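Uncharacterized protein (Sulfolobus tokodaii, PDB 2PD2) is of unknown function but belongs to the DsrE/DsrF-like family, some relatives of which act in sulfur metabolism and sulfur relay. Local coordinates at residues V4-F10 with V34-A40; I41-K46 with L76-I82. All blocks are in the same frame, centred on the assembly; numbering follows the deposited sequence.

Interaction 1 of 2, residues V4-F10 with V34-A40; sequences VVQIKDF and VVLHQSA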
loop_
_atom_site.group_PDB
_atom_site.type_symbol
_atom_site.label_atom_id
_atom_site.label_comp_id
_atom_site.label_asym_id
_atom_site.label_seq_id
_atom_site.Cartn_x
_atom_site.Cartn_y
_atom_site.Cartn_z
ATOM N N VAL A 4 8.990 -4.540 7.573
ATOM C CA VAL A 4 8.115 -5.634 7.199
ATOM C C VAL A 4 7.536 -5.219 5.843
ATOM O O VAL A 4 6.846 -4.203 5.720
ATOM C CB VAL A 4 7.000 -5.882 8.264
ATOM C CG1 VAL A 4 6.136 -4.652 8.444
ATOM C CG2 VAL A 4 6.164 -7.084 7.860
ATOM N N VAL A 5 7.872 -5.992 4.818
ATOM C CA VAL A 5 7.436 -5.727 3.454
ATOM C C VAL A 5 6.239 -6.577 3.037
ATOM O O VAL A 5 6.224 -7.787 3.236
ATOM C CB VAL A 5 8.570 -6.015 2.454
ATOM C CG1 VAL A 5 8.094 -5.733 1.025
ATOM C CG2 VAL A 5 9.798 -5.176 2.794
ATOM N N GLN A 6 5.246 -5.937 2.435
ATOM C CA GLN A 6 4.058 -6.649 1.974
ATOM C C GLN A 6 4.003 -6.712 0.449
ATOM O O GLN A 6 4.290 -5.728 -0.225
ATOM C CB GLN A 6 2.791 -5.947 2.469
ATOM C CG GLN A 6 1.507 -6.415 1.766
ATOM C CD GLN A 6 0.370 -5.424 1.925
ATOM O OE1 GLN A 6 0.583 -4.212 1.862
ATOM N NE2 GLN A 6 -0.843 -5.933 2.119
ATOM N N ILE A 7 3.647 -7.877 -0.081
ATOM C CA ILE A 7 3.480 -8.056 -1.524
ATOM C C ILE A 7 2.200 -8.874 -1.665
ATOM O O ILE A 7 2.107 -9.972 -1.117
ATOM C CB ILE A 7 4.645 -8.835 -2.171
ATOM C CG1 ILE A 7 5.978 -8.146 -1.875
ATOM C CG2 ILE A 7 4.437 -8.896 -3.675
ATOM C CD1 ILE A 7 7.178 -8.847 -2.496
ATOM N N LYS A 8 1.216 -8.345 -2.387
ATOM C CA LYS A 8 -0.059 -9.045 -2.533
ATOM C C LYS A 8 -0.497 -9.338 -3.966
ATOM O O LYS A 8 -1.309 -10.235 -4.197
ATOM C CB LYS A 8 -1.165 -8.248 -1.832
ATOM C CG LYS A 8 -1.272 -6.790 -2.289
ATOM C CD LYS A 8 -2.475 -6.078 -1.656
ATOM C CE LYS A 8 -2.484 -4.574 -1.946
ATOM N NZ LYS A 8 -1.495 -3.800 -1.117
ATOM N N ASP A 9 0.034 -8.589 -4.925
ATOM C CA ASP A 9 -0.352 -8.766 -6.320
ATOM C C ASP A 9 0.677 -9.565 -7.110
ATOM O O ASP A 9 1.812 -9.122 -7.305
ATOM C CB ASP A 9 -0.578 -7.397 -6.971
ATOM C CG ASP A 9 -1.654 -6.584 -6.262
ATOM O OD1 ASP A 9 -2.788 -7.092 -6.125
ATOM O OD2 ASP A 9 -1.369 -5.439 -5.841
ATOM N N PHE A 10 0.272 -10.743 -7.573
ATOM C CA PHE A 10 1.176 -11.599 -8.338
ATOM C C PHE A 10 1.789 -10.905 -9.555
ATOM O O PHE A 10 2.978 -11.065 -9.826
ATOM C CB PHE A 10 0.456 -12.875 -8.798
ATOM C CG PHE A 10 1.340 -13.821 -9.564
ATOM C CD1 PHE A 10 2.407 -14.453 -8.937
ATOM C CD2 PHE A 10 1.119 -14.064 -10.917
ATOM C CE1 PHE A 10 3.247 -15.318 -9.641
ATOM C CE2 PHE A 10 1.952 -14.927 -11.636
ATOM C CZ PHE A 10 3.019 -15.555 -10.994
ATOM N N VAL A 34 9.723 -10.283 4.394
ATOM C CA VAL A 34 8.794 -10.078 3.298
ATOM C C VAL A 34 7.627 -11.038 3.433
ATOM O O VAL A 34 7.813 -12.256 3.464
ATOM C CB VAL A 34 9.464 -10.311 1.936
ATOM C CG1 VAL A 34 8.484 -9.963 0.819
ATOM C CG2 VAL A 34 10.730 -9.465 1.824
ATOM N N VAL A 35 6.426 -10.481 3.507
ATOM C CA VAL A 35 5.207 -11.274 3.638
ATOM C C VAL A 35 4.406 -11.271 2.335
ATOM O O VAL A 35 3.934 -10.219 1.889
ATOM C CB VAL A 35 4.301 -10.706 4.753
ATOM C CG1 VAL A 35 2.983 -11.494 4.812
ATOM C CG2 VAL A 35 5.028 -10.753 6.090
ATOM N N LEU A 36 4.250 -12.443 1.725
ATOM C CA LEU A 36 3.472 -12.534 0.494
ATOM C C LEU A 36 2.106 -13.158 0.760
ATOM O O LEU A 36 2.010 -14.223 1.379
ATOM C CB LEU A 36 4.223 -13.343 -0.567
ATOM C CG LEU A 36 5.584 -12.782 -1.013
ATOM C CD1 LEU A 36 6.668 -13.209 -0.024
ATOM C CD2 LEU A 36 5.924 -13.299 -2.395
ATOM N N HIS A 37 1.049 -12.474 0.320
ATOM C CA HIS A 37 -0.299 -12.984 0.490
ATOM C C HIS A 37 -1.161 -12.720 -0.736
ATOM O O HIS A 37 -0.689 -12.154 -1.733
ATOM C CB HIS A 37 -0.955 -12.442 1.776
ATOM C CG HIS A 37 -1.200 -10.964 1.782
ATOM N ND1 HIS A 37 -2.464 -10.426 1.878
ATOM C CD2 HIS A 37 -0.343 -9.913 1.779
ATOM C CE1 HIS A 37 -2.380 -9.109 1.932
ATOM N NE2 HIS A 37 -1.104 -8.773 1.878
ATOM N N GLN A 38 -2.421 -13.135 -0.666
ATOM C CA GLN A 38 -3.323 -13.024 -1.808
ATOM C C GLN A 38 -2.645 -13.762 -2.977
ATOM O O GLN A 38 -1.959 -14.753 -2.759
ATOM C CB GLN A 38 -3.603 -11.566 -2.177
ATOM C CG GLN A 38 -4.377 -10.787 -1.115
ATOM C CD GLN A 38 -4.952 -9.480 -1.647
ATOM O OE1 GLN A 38 -4.597 -9.029 -2.738
ATOM N NE2 GLN A 38 -5.844 -8.864 -0.872
ATOM N N SER A 39 -2.805 -13.279 -4.202
ATOM C CA SER A 39 -2.231 -13.972 -5.355
ATOM C C SER A 39 -0.713 -14.025 -5.412
ATOM O O SER A 39 -0.139 -14.890 -6.077
ATOM C CB SER A 39 -2.759 -13.365 -6.662
ATOM O OG SER A 39 -2.274 -12.050 -6.846
ATOM N N ALA A 40 -0.050 -13.113 -4.711
ATOM C CA ALA A 40 1.406 -13.085 -4.736
ATOM C C ALA A 40 2.028 -14.368 -4.169
ATOM O O ALA A 40 3.187 -14.675 -4.443
ATOM C CB ALA A 40 1.922 -11.848 -3.978
HETATM O O HOH W 1 -3.948 -10.414 -5.420
HETATM O O HOH W 2 -4.923 -7.010 -4.349
#
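The ends of strands 2-7 and 31-36 (4-7 and 34-36) lie side by side as parallel neighbours, their short axes 4.7 Å apart and 24° from alignment, with V5, Q6 and I7 registered on V34, V35 and L36. V35 bonds to the two residues flanking its bridge partner Q6, V35 N to V5 O (2.7 Å) and I7 N to V35 O (3.1 Å); H37 N to I7 O (3.1 Å) continues the ladder. On the face carrying V5, I7, V34 and L36, I7 is the main bump, filling a hollow bordered by V34 (CD1 to V34 CG1, 3.7 Å), L36 (CB to L36 CG, 4.2 Å) and the small A40 (CG2 to A40 CB, 3.9 Å). On the other face, Q6 NE2 donates at the ring edge to H37 NE2 (2.9 Å) while Q6 OE1 bonds Y105 OH, and K8 CB covers a face of that ring in a CH-pi contact, 4.0 Å from its centroid. Beyond the strands, Q38 turns the chain with positive phi; A40 N binds K8 O (3.2 Å) and F10 N binds S39 OG (3.0 Å). The second subunit covers this end: its A107 O accepts from Q6 NE2 and K8 NZ, and its K12 salt-bridges D9. The pair supplies both strands of the beta-alpha-beta crossover unit whose helix, 13-26, covers V5, I7 and A40; helix 91-100 covers V4, Q6, V35 and H37, and strands 104-107 and 63-67 flank the pair.

Interaction 2 of 2, residues I41-K46 with L76-I82; sequences IKALLK and LSHDQLI
This is a loop-to-loop contact, partly buried, between the segment that follows strand 31-36 and the one that leads toward strand 86-88. Residues 41-44 complete a 3-10 segment that begins at S39, with L44 N bonded to I41 O (2.9 Å); L45 then extends (phi/psi -72/151). In the partner, L76 and S77 are extended, residues 78-80 have helical angles, and L81 extends again (-87/158). The turn in 76-82 is held by Q80 N to S77 O (2.8 Å) and by Q80 OE1, which folds back to accept S77 N (2.7 Å). The two backbones meet in a single beta bridge, L45 opposite L81 with CA atoms 4.4 Å apart. Two hydrogen bonds flank it, I82 N to L44 O (2.8 Å) and K46 N to Q80 O (2.7 Å), and L81 CA lies 3.3 Å from L44 O. An almost fully extended K46 side chain (m, t, t, t) runs along the partner, its CE 3.2 Å from L81 O, and donates from NZ to D79 O (3.0 Å). Beside the bridge, L45, L76, L81 and L44 form a leucine-rich patch: L45 (m, t) brings CD2 to L76 CD2 (3.9 Å) and to L81 CD2 (4.2 Å), L44 CB sits 4.1 Å from L81 CD2, and I41 CG2 meets L76 CD1 at 4.1 Å. Such an isolated bridge ties two connecting loops together outside the parallel sheet. Helix 68-73 lies against I41 and L81 through I71, and helix 51-59 against L44 and I82 through I54.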
loop_
_atom_site.group_PDB
_atom_site.type_symbol
_atom_site.label_atom_id
_atom_site.label_comp_id
_atom_site.label_asym_id
_atom_site.label_seq_id
_atom_site.Cartn_x
_atom_site.Cartn_y
_atom_site.Cartn_z
ATOM N N ILE A 41 1.259 -15.125 -3.393
ATOM C CA ILE A 41 1.779 -16.363 -2.810
ATOM C C ILE A 41 2.316 -17.305 -3.899
ATOM O O ILE A 41 3.225 -18.104 -3.656
ATOM C CB ILE A 41 0.681 -17.112 -2.001
ATOM C CG1 ILE A 41 1.297 -18.263 -1.207
ATOM C CG2 ILE A 41 -0.382 -17.668 -2.947
ATOM C CD1 ILE A 41 2.210 -17.808 -0.086
ATOM N N LYS A 42 1.762 -17.201 -5.101
ATOM C CA LYS A 42 2.188 -18.067 -6.192
ATOM C C LYS A 42 3.660 -17.897 -6.539
ATOM O O LYS A 42 4.273 -18.790 -7.124
ATOM C CB LYS A 42 1.323 -17.828 -7.430
ATOM C CG LYS A 42 -0.120 -18.275 -7.249
ATOM C CD LYS A 42 -0.941 -18.078 -8.513
ATOM C CE LYS A 42 -1.134 -16.609 -8.845
ATOM N NZ LYS A 42 -1.902 -16.448 -10.119
ATOM N N ALA A 43 4.235 -16.759 -6.163
ATOM C CA ALA A 43 5.636 -16.516 -6.451
ATOM C C ALA A 43 6.540 -17.418 -5.620
ATOM O O ALA A 43 7.724 -17.547 -5.923
ATOM C CB ALA A 43 5.988 -15.046 -6.200
ATOM N N LEU A 44 5.994 -18.047 -4.581
ATOM C CA LEU A 44 6.804 -18.927 -3.737
ATOM C C LEU A 44 6.767 -20.392 -4.181
ATOM O O LEU A 44 7.271 -21.270 -3.483
ATOM C CB LEU A 44 6.365 -18.826 -2.266
ATOM C CG LEU A 44 6.410 -17.426 -1.650
ATOM C CD1 LEU A 44 6.032 -17.496 -0.182
ATOM C CD2 LEU A 44 7.799 -16.835 -1.812
ATOM N N LEU A 45 6.161 -20.656 -5.331
ATOM C CA LEU A 45 6.095 -22.019 -5.845
ATOM C C LEU A 45 7.477 -22.457 -6.331
ATOM O O LEU A 45 8.281 -21.632 -6.761
ATOM C CB LEU A 45 5.080 -22.101 -6.988
ATOM C CG LEU A 45 3.619 -22.117 -6.531
ATOM C CD1 LEU A 45 2.686 -21.894 -7.705
ATOM C CD2 LEU A 45 3.331 -23.446 -5.858
ATOM N N LYS A 46 7.752 -23.756 -6.258
ATOM C CA LYS A 46 9.045 -24.283 -6.688
ATOM C C LYS A 46 9.365 -24.024 -8.158
ATOM O O LYS A 46 10.533 -23.897 -8.528
ATOM C CB LYS A 46 9.120 -25.788 -6.412
ATOM C CG LYS A 46 9.431 -26.139 -4.968
ATOM C CD LYS A 46 9.350 -27.640 -4.739
ATOM C CE LYS A 46 9.771 -28.008 -3.329
ATOM N NZ LYS A 46 9.672 -29.474 -3.078
ATOM N N LEU A 76 -2.721 -24.474 -3.098
ATOM C CA LEU A 76 -1.324 -24.874 -3.188
ATOM C C LEU A 76 -0.991 -25.801 -2.033
ATOM O O LEU A 76 -1.690 -25.820 -1.027
ATOM C CB LEU A 76 -0.397 -23.655 -3.138
ATOM C CG LEU A 76 -0.608 -22.588 -4.212
ATOM C CD1 LEU A 76 0.455 -21.510 -4.055
ATOM C CD2 LEU A 76 -0.540 -23.214 -5.599
ATOM N N SER A 77 0.080 -26.568 -2.194
ATOM C CA SER A 77 0.540 -27.501 -1.171
ATOM C C SER A 77 1.890 -27.019 -0.655
ATOM O O SER A 77 2.709 -26.521 -1.427
ATOM C CB SER A 77 0.689 -28.899 -1.769
ATOM O OG SER A 77 1.330 -29.773 -0.856
ATOM N N HIS A 78 2.128 -27.166 0.644
ATOM C CA HIS A 78 3.396 -26.729 1.219
ATOM C C HIS A 78 4.550 -27.468 0.566
ATOM O O HIS A 78 5.679 -26.981 0.534
ATOM C CB HIS A 78 3.414 -26.960 2.729
ATOM C CG HIS A 78 2.292 -26.290 3.450
ATOM N ND1 HIS A 78 1.682 -25.147 2.975
ATOM C CD2 HIS A 78 1.664 -26.593 4.610
ATOM C CE1 HIS A 78 0.728 -24.780 3.807
ATOM N NE2 HIS A 78 0.695 -25.641 4.810
ATOM N N ASP A 79 4.250 -28.654 0.048
ATOM C CA ASP A 79 5.241 -29.470 -0.638
ATOM C C ASP A 79 5.705 -28.777 -1.915
ATOM O O ASP A 79 6.814 -29.010 -2.387
ATOM C CB ASP A 79 4.636 -30.826 -1.015
ATOM C CG ASP A 79 4.459 -31.734 0.176
ATOM O OD1 ASP A 79 4.041 -31.238 1.243
ATOM O OD2 ASP A 79 4.727 -32.947 0.046
ATOM N N GLN A 80 4.846 -27.921 -2.459
ATOM C CA GLN A 80 5.120 -27.227 -3.713
ATOM C C GLN A 80 5.871 -25.909 -3.573
ATOM O O GLN A 80 6.289 -25.318 -4.567
ATOM C CB GLN A 80 3.794 -26.982 -4.441
ATOM C CG GLN A 80 2.827 -28.167 -4.375
ATOM C CD GLN A 80 1.484 -27.883 -5.037
ATOM O OE1 GLN A 80 0.869 -26.844 -4.801
ATOM N NE2 GLN A 80 1.021 -28.816 -5.859
ATOM N N LEU A 81 6.051 -25.451 -2.343
ATOM C CA LEU A 81 6.734 -24.186 -2.104
ATOM C C LEU A 81 8.252 -24.315 -2.010
ATOM O O LEU A 81 8.783 -25.392 -1.737
ATOM C CB LEU A 81 6.185 -23.547 -0.827
ATOM C CG LEU A 81 4.664 -23.370 -0.854
ATOM C CD1 LEU A 81 4.174 -22.914 0.504
ATOM C CD2 LEU A 81 4.278 -22.376 -1.943
ATOM N N ILE A 82 8.941 -23.206 -2.255
ATOM C CA ILE A 82 10.396 -23.171 -2.177
ATOM C C ILE A 82 10.839 -23.561 -0.765
ATOM O O ILE A 82 10.290 -23.075 0.223
ATOM C CB ILE A 82 10.922 -21.754 -2.498
ATOM C CG1 ILE A 82 10.625 -21.417 -3.965
ATOM C CG2 ILE A 82 12.417 -21.666 -2.198
ATOM C CD1 ILE A 82 10.842 -19.950 -4.321
#

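Overall arrangement
The two contacts run in series along the chain: segment 34-40 passes directly into 41-46, so the backbone leaves the strand pairing of interaction 1 through a 3-10 turn that delivers it to the loop bridge of interaction 2. Their centres are 13 Å apart, yet their side chains touch. F10 of interaction 1 forms a cation-pi contact with K42, and F10 CG also packs against K42 CE at 3.8 Å; L36 CD2 lies 4.0 Å from L44 CD2, linking the sheet core to the leucine cluster of the loops. They differ in surroundings: interaction 1 is central, buried and reached by a second subunit, whereas interaction 2 is peripheral and touched by no other chain of the assembly.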